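PDB 6C2C: dihydrocoumarin hydrolase, AncDHCH1 from Pseudomonas sp., which probably hydrolyses the lactone dihydrocoumarin at a two-zinc centre, as a metallo-beta-lactamase superfamily enzyme related to methyl-parathion hydrolase. Local coordinates for residues K198-H203 with H209-V214; D226-H229 with Q234-D237; A258-A263 with K287-V292. One frame throughout, in Å; residues are numbered along the deposited sequence.

Contact 1 (K198-H203 with H209-V214)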
ATOM      1  N   LYS A 198       1.881  -4.875  15.290  1.00 11.17           N
ATOM      2  CA  LYS A 198       2.911  -5.899  15.139  1.00 11.80           C
ATOM      3  C   LYS A 198       3.222  -6.099  13.671  1.00 10.13           C
ATOM      4  O   LYS A 198       2.378  -5.877  12.790  1.00 13.05           O
ATOM      5  CB  LYS A 198       2.479  -7.274  15.690  1.00 15.22           C
ATOM      6  CG  LYS A 198       1.904  -7.245  17.099  1.00 20.90           C
ATOM      7  CD  LYS A 198       1.446  -8.644  17.504  1.00 23.28           C
ATOM      8  CE  LYS A 198       1.006  -8.593  18.988  1.00 33.50           C
ATOM      9  NZ  LYS A 198      -0.043  -9.618  19.335  1.00 53.58           N
ATOM     10  N   ALA A 199       4.491  -6.428  13.435  1.00  9.77           N
ATOM     11  CA  ALA A 199       4.942  -6.904  12.143  1.00 10.64           C
ATOM     12  C   ALA A 199       4.714  -8.400  12.057  1.00 11.47           C
ATOM     13  O   ALA A 199       5.021  -9.142  13.007  1.00 12.46           O
ATOM     14  CB  ALA A 199       6.438  -6.655  11.987  1.00 11.32           C
ATOM     15  N   LEU A 200       4.125  -8.825  10.955  1.00 11.13           N
ATOM     16  CA  LEU A 200       3.854 -10.211  10.672  1.00 14.28           C
ATOM     17  C   LEU A 200       4.523 -10.553   9.310  1.00 12.41           C
ATOM     18  O   LEU A 200       4.178 -10.048   8.312  1.00 12.03           O
ATOM     19  CB  LEU A 200       2.352 -10.468  10.638  1.00 12.98           C
ATOM     20  CG  LEU A 200       1.940 -11.878  10.267  1.00 16.94           C
ATOM     21  CD1 LEU A 200       2.096 -12.719  11.521  1.00 22.98           C
ATOM     22  CD2 LEU A 200       0.517 -11.923   9.791  1.00 20.66           C
ATOM     23  N   ALA A 201       5.516 -11.421   9.334  1.00 11.36           N
ATOM     24  CA  ALA A 201       6.177 -11.746   8.082  1.00 11.68           C
ATOM     25  C   ALA A 201       5.223 -12.321   7.045  1.00 12.08           C
ATOM     26  O   ALA A 201       4.418 -13.123   7.363  1.00 12.49           O
ATOM     27  CB  ALA A 201       7.297 -12.726   8.329  1.00 12.99           C
ATOM     28  N   SER A 202       5.332 -11.831   5.814  1.00 10.07           N
ATOM     29  CA  SER A 202       4.507 -12.274   4.696  1.00 12.59           C
ATOM     30  C   SER A 202       5.392 -12.159   3.467  1.00 13.78           C
ATOM     31  O   SER A 202       5.063 -11.482   2.493  1.00 13.56           O
ATOM     32  CB  SER A 202       3.270 -11.390   4.550  1.00 13.97           C
ATOM     33  OG  SER A 202       3.631 -10.029   4.397  1.00 12.15           O
ATOM     34  N   HIS A 203       6.528 -12.842   3.542  1.00 12.34           N
ATOM     35  CA  HIS A 203       7.536 -12.827   2.524  1.00 11.61           C
ATOM     36  C   HIS A 203       7.175 -13.501   1.219  1.00 12.25           C
ATOM     37  O   HIS A 203       6.587 -14.498   1.241  1.00 14.48           O
ATOM     38  CB  HIS A 203       8.819 -13.450   3.068  1.00 12.68           C
ATOM     39  CG  HIS A 203       9.299 -12.834   4.343  1.00 10.02           C
ATOM     40  ND1 HIS A 203      10.267 -13.390   5.138  1.00 14.76           N
ATOM     41  CD2 HIS A 203       8.964 -11.671   4.929  1.00 10.67           C
ATOM     42  CE1 HIS A 203      10.481 -12.593   6.170  1.00 12.59           C
ATOM     43  NE2 HIS A 203       9.710 -11.539   6.059  1.00 13.11           N
ATOM     44  N   HIS A 209       8.810  -8.820   2.559  1.00 12.30           N
ATOM     45  CA  HIS A 209       7.476  -8.226   2.569  1.00 11.25           C
ATOM     46  C   HIS A 209       6.799  -8.545   3.907  1.00 10.25           C
ATOM     47  O   HIS A 209       6.835  -9.687   4.389  1.00 10.23           O
ATOM     48  CB  HIS A 209       6.654  -8.750   1.382  1.00  9.52           C
ATOM     49  CG  HIS A 209       5.294  -8.092   1.295  1.00  8.04           C
ATOM     50  ND1 HIS A 209       4.248  -8.476   2.124  1.00 10.39           N
ATOM     51  CD2 HIS A 209       4.843  -7.059   0.550  1.00 10.45           C
ATOM     52  CE1 HIS A 209       3.193  -7.694   1.855  1.00 10.14           C
ATOM     53  NE2 HIS A 209       3.526  -6.847   0.907  1.00  9.57           N
ATOM     54  N   THR A 210       6.186  -7.510   4.526  1.00  9.48           N
ATOM     55  CA  THR A 210       5.686  -7.587   5.883  1.00  8.59           C
ATOM     56  C   THR A 210       4.262  -7.028   5.907  1.00  8.82           C
ATOM     57  O   THR A 210       3.979  -5.982   5.291  1.00 10.74           O
ATOM     58  CB  THR A 210       6.611  -6.803   6.857  1.00  9.58           C
ATOM     59  OG1 THR A 210       7.929  -7.388   6.788  1.00 10.80           O
ATOM     60  CG2 THR A 210       6.062  -6.897   8.324  1.00 10.73           C
ATOM     61  N   THR A 211       3.417  -7.741   6.654  1.00 10.05           N
ATOM     62  CA  THR A 211       2.055  -7.366   6.993  1.00  8.92           C
ATOM     63  C   THR A 211       2.076  -6.701   8.356  1.00  9.32           C
ATOM     64  O   THR A 211       2.825  -7.103   9.235  1.00 11.52           O
ATOM     65  CB  THR A 211       1.240  -8.649   7.048  1.00  9.48           C
ATOM     66  OG1 THR A 211       1.122  -9.149   5.703  1.00 10.37           O
ATOM     67  CG2 THR A 211      -0.153  -8.449   7.689  1.00 12.46           C
ATOM     68  N   TYR A 212       1.226  -5.697   8.538  1.00  8.52           N
ATOM     69  CA  TYR A 212       1.188  -5.034   9.848  1.00  9.64           C
ATOM     70  C   TYR A 212      -0.186  -5.246  10.453  1.00 10.58           C
ATOM     71  O   TYR A 212      -1.225  -4.907   9.836  1.00 11.99           O
ATOM     72  CB  TYR A 212       1.548  -3.533   9.801  1.00 10.63           C
ATOM     73  CG  TYR A 212       2.979  -3.377   9.337  1.00  9.06           C
ATOM     74  CD1 TYR A 212       4.036  -3.621  10.238  1.00  8.78           C
ATOM     75  CD2 TYR A 212       3.267  -3.057   8.024  1.00  8.43           C
ATOM     76  CE1 TYR A 212       5.345  -3.542   9.860  1.00  7.90           C
ATOM     77  CE2 TYR A 212       4.634  -2.962   7.607  1.00  9.19           C
ATOM     78  CZ  TYR A 212       5.644  -3.265   8.534  1.00  9.20           C
ATOM     79  OH  TYR A 212       7.008  -3.165   8.189  1.00  9.54           O
ATOM     80  N   VAL A 213      -0.187  -5.754  11.679  1.00  8.52           N
ATOM     81  CA  VAL A 213      -1.431  -6.151  12.354  1.00 10.88           C
ATOM     82  C   VAL A 213      -1.736  -5.105  13.413  1.00 10.90           C
ATOM     83  O   VAL A 213      -0.923  -4.886  14.326  1.00 10.50           O
ATOM     84  CB  VAL A 213      -1.297  -7.528  12.987  1.00 12.73           C
ATOM     85  CG1 VAL A 213      -2.577  -7.874  13.758  1.00 13.67           C
ATOM     86  CG2 VAL A 213      -0.866  -8.549  11.909  1.00 14.61           C
ATOM     87  N   VAL A 214      -2.863  -4.394  13.263  1.00  9.99           N
ATOM     88  CA  VAL A 214      -3.238  -3.294  14.146  1.00  9.89           C
ATOM     89  C   VAL A 214      -4.414  -3.739  14.985  1.00 10.18           C
ATOM     90  O   VAL A 214      -5.389  -4.230  14.428  1.00 13.38           O
ATOM     91  CB  VAL A 214      -3.650  -2.067  13.323  1.00 11.19           C
ATOM     92  CG1 VAL A 214      -3.994  -0.899  14.243  1.00 10.58           C
ATOM     93  CG2 VAL A 214      -2.501  -1.730  12.326  1.00 10.82           C
TER
HETATM   94  O   HOH W   1       8.810  -9.587   8.193  1.00 16.55           O
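K198 pairs with V213, and L200 with T211, through reciprocal backbone hydrogen bonds. The bond from L200 N to T211 O is 2.8 Å long, and the one from V213 N to K198 O has the same length. A199 with Y212 and A201 with T210 are the non-hydrogen-bonded pairs. K198 O also takes a CA-H contact from Y212 CA at 3.3 Å.

The two strands are neighbours in the antiparallel hairpin 197-201/210-216 of the seven-stranded sheet. This sheet is one of the two that make up the alpha-beta/beta-alpha sandwich of the metallo-beta-lactamase fold. The turn between the strands carries H205, a zinc ligand.

Apolar contacts line both faces. On one face, A199 CB touches both T210 CG2, at 3.7 Å, and Y212 CE1. The Y212 ring slants past A199, and its hydroxyl bonds to I117 O. On the other face, L200 and T211 run alongside each other. L200 CB also touches V213 CG2.

Polar side chains gather where the strands open toward the turn. S202 N donates to H209 O, bridging the backbones once more. S202 OG stands between its own backbone N and carbonyl carbon (chi1 57°). There it is hydrogen-bonded to H209 ND1 at 2.8 Å and T211 OG1 at 3.0 Å, with either side able to donate. It meets the H209 ring at the edge, near the ring plane. H209 ND1 also makes a weak bond to S202 O. H209 NE2 bonds to D226 N, so both ring nitrogens help fix the rotation of the imidazole. H203 turns its CD2 edge to H209 O at 3.0 Å. One water joins H203 NE2 to T210 OG1, which also bonds to G208 O.

Contact 2 (D226-H229 with Q234-D237). With ZN (zinc ion), chain D; ZN (zinc ion), chain C.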
ATOM      1  N   ASP A 226       1.292  -5.506  -0.399  1.00  9.58           N
ATOM      2  CA  ASP A 226       1.039  -5.984  -1.738  1.00  8.59           C
ATOM      3  C   ASP A 226       0.758  -7.512  -1.909  1.00 11.33           C
ATOM      4  O   ASP A 226       1.232  -8.134  -2.813  1.00 10.57           O
ATOM      5  CB  ASP A 226       2.186  -5.569  -2.649  1.00 12.45           C
ATOM      6  CG  ASP A 226       2.165  -4.095  -3.031  1.00 13.59           C
ATOM      7  OD1 ASP A 226       1.473  -3.345  -2.488  1.00 10.45           O
ATOM      8  OD2 ASP A 226       2.934  -3.785  -3.861  1.00 11.00           O
ATOM      9  N   LEU A 227       0.068  -8.069  -0.943  1.00  9.31           N
ATOM     10  CA  LEU A 227      -0.408  -9.446  -1.134  1.00 11.90           C
ATOM     11  C   LEU A 227      -1.439  -9.542  -2.255  1.00 13.73           C
ATOM     12  O   LEU A 227      -1.778 -10.650  -2.655  1.00 13.63           O
ATOM     13  CB  LEU A 227      -1.003 -10.014   0.152  1.00 11.46           C
ATOM     14  CG  LEU A 227      -0.096 -10.231   1.356  1.00 14.60           C
ATOM     15  CD1 LEU A 227      -0.710 -11.118   2.446  1.00 13.48           C
ATOM     16  CD2 LEU A 227       1.332 -10.693   0.999  1.00 13.69           C
ATOM     17  N   ILE A 228      -1.967  -8.422  -2.770  1.00 11.87           N
ATOM     18  CA  ILE A 228      -2.890  -8.472  -3.902  1.00 12.62           C
ATOM     19  C   ILE A 228      -2.637  -7.249  -4.778  1.00 13.98           C
ATOM     20  O   ILE A 228      -2.260  -6.185  -4.282  1.00 12.72           O
ATOM     21  CB  ILE A 228      -4.345  -8.571  -3.405  1.00 14.74           C
ATOM     22  CG1 ILE A 228      -5.369  -8.665  -4.563  1.00 17.69           C
ATOM     23  CG2 ILE A 228      -4.664  -7.379  -2.551  1.00 14.82           C
ATOM     24  CD1 ILE A 228      -6.634  -9.516  -4.216  1.00 17.04           C
ATOM     25  N   HIS A 229      -2.789  -7.412  -6.115  1.00 11.42           N
ATOM     26  CA  HIS A 229      -2.705  -6.293  -7.025  1.00 11.89           C
ATOM     27  C   HIS A 229      -3.951  -6.068  -7.845  1.00 12.32           C
ATOM     28  O   HIS A 229      -4.193  -4.929  -8.264  1.00 13.76           O
ATOM     29  CB  HIS A 229      -1.547  -6.428  -8.032  1.00 14.55           C
ATOM     30  CG  HIS A 229      -0.202  -6.291  -7.394  1.00 13.10           C
ATOM     31  ND1 HIS A 229       0.348  -7.300  -6.621  1.00 12.86           N
ATOM     32  CD2 HIS A 229       0.681  -5.263  -7.385  1.00 11.93           C
ATOM     33  CE1 HIS A 229       1.525  -6.897  -6.184  1.00 13.79           C
ATOM     34  NE2 HIS A 229       1.772  -5.684  -6.654  1.00 12.80           N
ATOM     35  N   GLN A 234      -7.684 -11.739  -8.506  1.00 13.70           N
ATOM     36  CA  GLN A 234      -7.013 -12.491  -7.464  1.00 13.59           C
ATOM     37  C   GLN A 234      -7.878 -12.847  -6.262  1.00 16.15           C
ATOM     38  O   GLN A 234      -7.460 -13.689  -5.471  1.00 15.58           O
ATOM     39  CB  GLN A 234      -5.755 -11.727  -7.011  1.00 14.28           C
ATOM     40  CG  GLN A 234      -4.691 -11.727  -8.087  1.00 14.94           C
ATOM     41  CD  GLN A 234      -3.543 -10.879  -7.666  1.00 16.99           C
ATOM     42  OE1 GLN A 234      -3.748  -9.724  -7.331  1.00 16.62           O
ATOM     43  NE2 GLN A 234      -2.353 -11.469  -7.551  1.00 14.45           N
ATOM     44  N   PHE A 235      -9.091 -12.282  -6.113  1.00 14.27           N
ATOM     45  CA  PHE A 235      -9.973 -12.795  -5.082  1.00 13.87           C
ATOM     46  C   PHE A 235     -10.652 -14.088  -5.543  1.00 14.73           C
ATOM     47  O   PHE A 235     -10.733 -15.045  -4.768  1.00 16.02           O
ATOM     48  CB  PHE A 235     -11.040 -11.736  -4.716  1.00 12.68           C
ATOM     49  CG  PHE A 235     -10.543 -10.637  -3.797  1.00 11.43           C
ATOM     50  CD1 PHE A 235     -10.016 -10.936  -2.562  1.00 15.70           C
ATOM     51  CD2 PHE A 235     -10.719  -9.290  -4.150  1.00 13.32           C
ATOM     52  CE1 PHE A 235      -9.594  -9.892  -1.677  1.00 17.44           C
ATOM     53  CE2 PHE A 235     -10.268  -8.237  -3.236  1.00 15.26           C
ATOM     54  CZ  PHE A 235      -9.740  -8.570  -2.033  1.00 12.95           C
ATOM     55  N   ASP A 236     -11.088 -14.136  -6.814  1.00 18.47           N
ATOM     56  CA  ASP A 236     -11.692 -15.368  -7.325  1.00 20.16           C
ATOM     57  C   ASP A 236     -10.641 -16.468  -7.433  1.00 17.09           C
ATOM     58  O   ASP A 236     -10.941 -17.658  -7.233  1.00 20.11           O
ATOM     59  CB  ASP A 236     -12.306 -15.133  -8.688  1.00 16.05           C
ATOM     60  CG  ASP A 236     -13.632 -14.338  -8.651  1.00 20.53           C
ATOM     61  OD1 ASP A 236     -14.304 -14.332  -7.597  1.00 20.33           O
ATOM     62  OD2 ASP A 236     -14.001 -13.788  -9.729  1.00 25.56           O
ATOM     63  N   ASP A 237      -9.421 -16.086  -7.810  1.00 16.90           N
ATOM     64  CA  ASP A 237      -8.336 -17.047  -8.026  1.00 14.69           C
ATOM     65  C   ASP A 237      -7.044 -16.535  -7.411  1.00 14.49           C
ATOM     66  O   ASP A 237      -6.224 -15.869  -8.080  1.00 14.97           O
ATOM     67  CB  ASP A 237      -8.170 -17.321  -9.516  1.00 15.64           C
ATOM     68  CG  ASP A 237      -7.164 -18.421  -9.772  1.00 19.48           C
ATOM     69  OD1 ASP A 237      -6.563 -18.931  -8.794  1.00 18.74           O
ATOM     70  OD2 ASP A 237      -6.962 -18.731 -10.987  1.00 23.29           O
TER
HETATM   71 ZN    ZN D 402       4.995  -3.953  -4.571  1.00 16.15          ZN
HETATM   72 ZN    ZN C 401       2.986  -1.724  -4.456  1.00 13.83          ZN
HETATM   73  O   HOH W   2      -0.323  -9.867  -6.079  1.00 13.02           O
HETATM   74  O   HOH W   3       4.631  -2.206  -5.178  1.00  8.83           O
HETATM   75  O   HOH W   4       4.371  -4.525  -6.635  1.00 14.26           O
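I228 holds CG1 anti to its backbone N (chi1 -178°), which directs CG1 toward Q234; chi2 then carries CD1 to F235. Q234 has CG anti to its carbonyl carbon (chi1 -70°) and runs extended beyond it. The two side chains pass antiparallel, and the Q234 amide ends at the backbone of H229.

H229 N donates to Q234 OE1 at 2.8 Å. The bond is nearly straight, 162° at the hydrogen, and the donor lies in the carbonyl plane. OE1 also accepts from V230 N, so two backbone amides grip this buried oxygen. The other half of the amide works through water. Q234 NE2 donates to a water at 3.0 Å, and that water is hydrogen-bonded to H229 ND1 at 2.7 Å, in the plane of the imidazole.

I228 CD1 stands over the centre of the F235 ring, 3.8 Å from the centroid, as a CH-pi contact. F259 of helix 248-265 packs against I228 as well.

D226 begins the same loop. Its OD2 bridges the metals, 2.1 Å from the chain C zinc and 2.2 Å from the chain D zinc. H119, H121 and H205 complete the protein ligands of one zinc, and D123, H124 and H273 those of the other. A water also bridges the metals, 1.9 Å from each. Such a bridging solvent is the probable nucleophile in binuclear hydrolases of this superfamily. The chain D zinc also carries a second water, 2.8 Å from H229 NE2. Q234 thus probably fixes the backbone and ring of H229, which lies beside the metal centre without binding it.

Contact 3 (A258-A263 with K287-V292)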
ATOM      1  N   ALA A 258      -3.236 -15.384   4.042  1.00 14.96           N
ATOM      2  CA  ALA A 258      -3.860 -14.163   4.563  1.00 15.72           C
ATOM      3  C   ALA A 258      -5.361 -14.143   4.296  1.00 14.70           C
ATOM      4  O   ALA A 258      -6.132 -13.732   5.161  1.00 15.96           O
ATOM      5  CB  ALA A 258      -3.197 -12.931   3.912  1.00 12.98           C
ATOM      6  N   PHE A 259      -5.778 -14.538   3.095  1.00 14.85           N
ATOM      7  CA  PHE A 259      -7.218 -14.568   2.792  1.00 14.29           C
ATOM      8  C   PHE A 259      -7.925 -15.603   3.648  1.00 16.09           C
ATOM      9  O   PHE A 259      -8.989 -15.330   4.222  1.00 14.22           O
ATOM     10  CB  PHE A 259      -7.465 -14.870   1.302  1.00 16.30           C
ATOM     11  CG  PHE A 259      -7.082 -13.735   0.342  1.00 13.21           C
ATOM     12  CD1 PHE A 259      -6.576 -12.531   0.850  1.00 14.96           C
ATOM     13  CD2 PHE A 259      -7.167 -13.911  -1.048  1.00 14.80           C
ATOM     14  CE1 PHE A 259      -6.213 -11.455  -0.008  1.00 14.86           C
ATOM     15  CE2 PHE A 259      -6.813 -12.853  -1.914  1.00 16.74           C
ATOM     16  CZ  PHE A 259      -6.332 -11.630  -1.353  1.00 15.90           C
ATOM     17  N   ALA A 260      -7.344 -16.793   3.767  1.00 14.20           N
ATOM     18  CA  ALA A 260      -7.965 -17.799   4.616  1.00 15.05           C
ATOM     19  C   ALA A 260      -8.045 -17.331   6.067  1.00 15.02           C
ATOM     20  O   ALA A 260      -9.098 -17.466   6.718  1.00 18.47           O
ATOM     21  CB  ALA A 260      -7.188 -19.105   4.529  1.00 15.45           C
ATOM     22  N   ASP A 261      -6.989 -16.698   6.579  1.00 13.15           N
ATOM     23  CA  ASP A 261      -7.020 -16.258   7.971  0.55 15.26           C
ATOM     24  C   ASP A 261      -8.051 -15.143   8.173  1.00 16.55           C
ATOM     25  O   ASP A 261      -8.726 -15.105   9.201  1.00 15.86           O
ATOM     26  CB  ASP A 261      -5.619 -15.807   8.419  0.55 13.48           C
ATOM     27  CG  ASP A 261      -4.597 -16.973   8.537  0.55 17.97           C
ATOM     28  OD1 ASP A 261      -4.985 -18.167   8.539  0.55 19.24           O
ATOM     29  OD2 ASP A 261      -3.381 -16.677   8.639  0.55 20.36           O
ATOM     30  N   ALA A 262      -8.161 -14.217   7.210  1.00 12.99           N
ATOM     31  CA  ALA A 262      -9.128 -13.118   7.358  1.00 15.43           C
ATOM     32  C   ALA A 262     -10.550 -13.619   7.240  1.00 16.86           C
ATOM     33  O   ALA A 262     -11.458 -13.077   7.895  1.00 14.42           O
ATOM     34  CB  ALA A 262      -8.870 -12.030   6.307  1.00 12.70           C
ATOM     35  N   ALA A 263     -10.783 -14.603   6.358  1.00 15.27           N
ATOM     36  CA  ALA A 263     -12.126 -15.187   6.272  1.00 15.06           C
ATOM     37  C   ALA A 263     -12.485 -15.880   7.577  1.00 15.92           C
ATOM     38  O   ALA A 263     -13.596 -15.710   8.108  1.00 18.45           O
ATOM     39  CB  ALA A 263     -12.204 -16.174   5.104  1.00 18.60           C
ATOM     40  N   LYS A 287     -14.253 -21.631  -4.329  1.00 29.88           N
ATOM     41  CA  LYS A 287     -12.820 -21.873  -4.368  1.00 28.91           C
ATOM     42  C   LYS A 287     -12.016 -20.609  -4.103  1.00 27.34           C
ATOM     43  O   LYS A 287     -10.804 -20.703  -3.909  1.00 31.19           O
ATOM     44  CB  LYS A 287     -12.435 -22.492  -5.719  1.00 34.36           C
ATOM     45  CG  LYS A 287     -13.126 -23.841  -5.982  1.00 47.94           C
ATOM     46  CD  LYS A 287     -12.872 -24.391  -7.393  1.00 48.60           C
ATOM     47  CE  LYS A 287     -11.926 -25.597  -7.390  1.00 51.58           C
ATOM     48  NZ  LYS A 287     -10.961 -25.556  -8.538  1.00 55.78           N
ATOM     49  N   GLY A 288     -12.680 -19.448  -4.039  1.00 25.38           N
ATOM     50  CA  GLY A 288     -12.017 -18.170  -3.880  1.00 22.69           C
ATOM     51  C   GLY A 288     -12.588 -17.388  -2.707  1.00 18.32           C
ATOM     52  O   GLY A 288     -13.011 -17.955  -1.699  1.00 19.26           O
ATOM     53  N   TYR A 289     -12.580 -16.060  -2.861  1.00 18.00           N
ATOM     54  CA  TYR A 289     -12.921 -15.117  -1.791  1.00 18.85           C
ATOM     55  C   TYR A 289     -13.725 -13.962  -2.360  1.00 15.55           C
ATOM     56  O   TYR A 289     -13.632 -13.619  -3.536  1.00 18.77           O
ATOM     57  CB  TYR A 289     -11.639 -14.582  -1.075  1.00 16.85           C
ATOM     58  CG  TYR A 289     -10.923 -15.711  -0.374  1.00 16.05           C
ATOM     59  CD1 TYR A 289     -11.301 -16.103   0.899  1.00 17.68           C
ATOM     60  CD2 TYR A 289      -9.924 -16.447  -1.040  1.00 15.11           C
ATOM     61  CE1 TYR A 289     -10.683 -17.205   1.547  1.00 20.42           C
ATOM     62  CE2 TYR A 289      -9.292 -17.539  -0.407  1.00 15.83           C
ATOM     63  CZ  TYR A 289      -9.685 -17.931   0.859  1.00 19.40           C
ATOM     64  OH  TYR A 289      -9.064 -19.009   1.489  1.00 19.15           O
ATOM     65  N   ARG A 290     -14.475 -13.340  -1.480  1.00 18.65           N
ATOM     66  CA  ARG A 290     -15.262 -12.183  -1.802  1.00 19.57           C
ATOM     67  C   ARG A 290     -14.823 -11.035  -0.886  1.00 16.32           C
ATOM     68  O   ARG A 290     -14.740 -11.248   0.264  1.00 17.41           O
ATOM     69  CB  ARG A 290     -16.740 -12.482  -1.588  1.00 21.29           C
ATOM     70  CG  ARG A 290     -17.690 -11.337  -1.766  1.00 24.86           C
ATOM     71  CD  ARG A 290     -19.137 -11.755  -2.009  1.00 38.85           C
ATOM     72  NE  ARG A 290     -20.078 -10.845  -1.371  1.00 44.07           N
ATOM     73  CZ  ARG A 290     -21.393 -11.024  -1.315  1.00 48.57           C
ATOM     74  NH1 ARG A 290     -22.159 -10.163  -0.673  1.00 38.11           N
ATOM     75  NH2 ARG A 290     -21.921 -12.089  -1.873  1.00 50.63           N
ATOM     76  N   PHE A 291     -14.525  -9.864  -1.442  1.00 18.58           N
ATOM     77  CA  PHE A 291     -14.192  -8.684  -0.639  1.00 14.62           C
ATOM     78  C   PHE A 291     -15.471  -7.914  -0.320  1.00 14.99           C
ATOM     79  O   PHE A 291     -16.333  -7.733  -1.192  1.00 17.38           O
ATOM     80  CB  PHE A 291     -13.200  -7.819  -1.403  1.00 17.09           C
ATOM     81  CG  PHE A 291     -12.710  -6.634  -0.653  1.00 15.72           C
ATOM     82  CD1 PHE A 291     -11.902  -6.748   0.461  1.00 16.48           C
ATOM     83  CD2 PHE A 291     -13.024  -5.378  -1.130  1.00 17.28           C
ATOM     84  CE1 PHE A 291     -11.433  -5.565   1.113  1.00 14.21           C
ATOM     85  CE2 PHE A 291     -12.567  -4.219  -0.505  1.00 18.78           C
ATOM     86  CZ  PHE A 291     -11.741  -4.321   0.610  1.00 14.47           C
ATOM     87  N   VAL A 292     -15.587  -7.490   0.926  1.00 12.00           N
ATOM     88  CA  VAL A 292     -16.737  -6.720   1.401  1.00 11.85           C
ATOM     89  C   VAL A 292     -16.216  -5.376   1.916  1.00 12.35           C
ATOM     90  O   VAL A 292     -15.744  -5.279   3.050  1.00 14.02           O
ATOM     91  CB  VAL A 292     -17.472  -7.478   2.516  1.00 16.49           C
ATOM     92  CG1 VAL A 292     -18.693  -6.706   2.990  1.00 17.79           C
ATOM     93  CG2 VAL A 292     -17.838  -8.933   2.038  1.00 13.43           C
TER
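Y289 points its CB toward the helix and lays one face of its ring against F259. F259 CB stands over the centre of that face, 3.6 Å from the centroid and 9° off the ring normal, as a CH-pi contact. The F259 ring continues beyond CB and presents its edge to the same face of Y289 in an offset edge-to-face pair. The centroids are 5.5 Å apart and the planes meet at 65°. The nearest ring atoms are the CD2 atoms of F259 and Y289, 3.7 Å apart.

The Y289 ring is reached from more than one direction. A263 lies one turn further along the helix from F259. Its methyl comes to the edge of the tyrosine, near the ring plane, with CB 4.0 Å from Y289 CE1. The phenol end runs on to A260, where Y289 OH sits 3.5 Å from A260 CA and 3.6 Å from A260 CB. These are packing contacts with the CA and methyl of A260.

The helix is part of 248-265, which covers one face of the seven-stranded sheet in the alpha-beta/beta-alpha sandwich. Y289 belongs to 288-293, the outermost strand on this side, paired in a hairpin with 279-285. The helix and strand segments run at 60° to each other, with axes 9.6 Å apart at closest approach. Within 287-292, Y289 alone reaches the helix segment.

I282 of the neighbouring strand touches both aromatic residues. The F235 ring meets the F259 ring, and the backbone of F235 is hydrogen-bonded to that of Y289.

In the fold
The three contacts follow one another along the chain, and none nests in or crosses another. Contact 1 closes the five-residue connection 204-208. After strand 219-223 the chain enters the metal-site loop, and contact 2 closes the short excursion through helix 231-234. Contact 3 spans the longest loop, from helix 248-265 past strands 268-270 and 279-285 to the edge strand 288-293. Contacts 1 and 3 reach the same sheet without touching. Contact 2 lies against both and is bonded to each, and its L227 packs on both H209 and A258. It thus ties the hairpin, the zinc site, the helix and the sheet edge together.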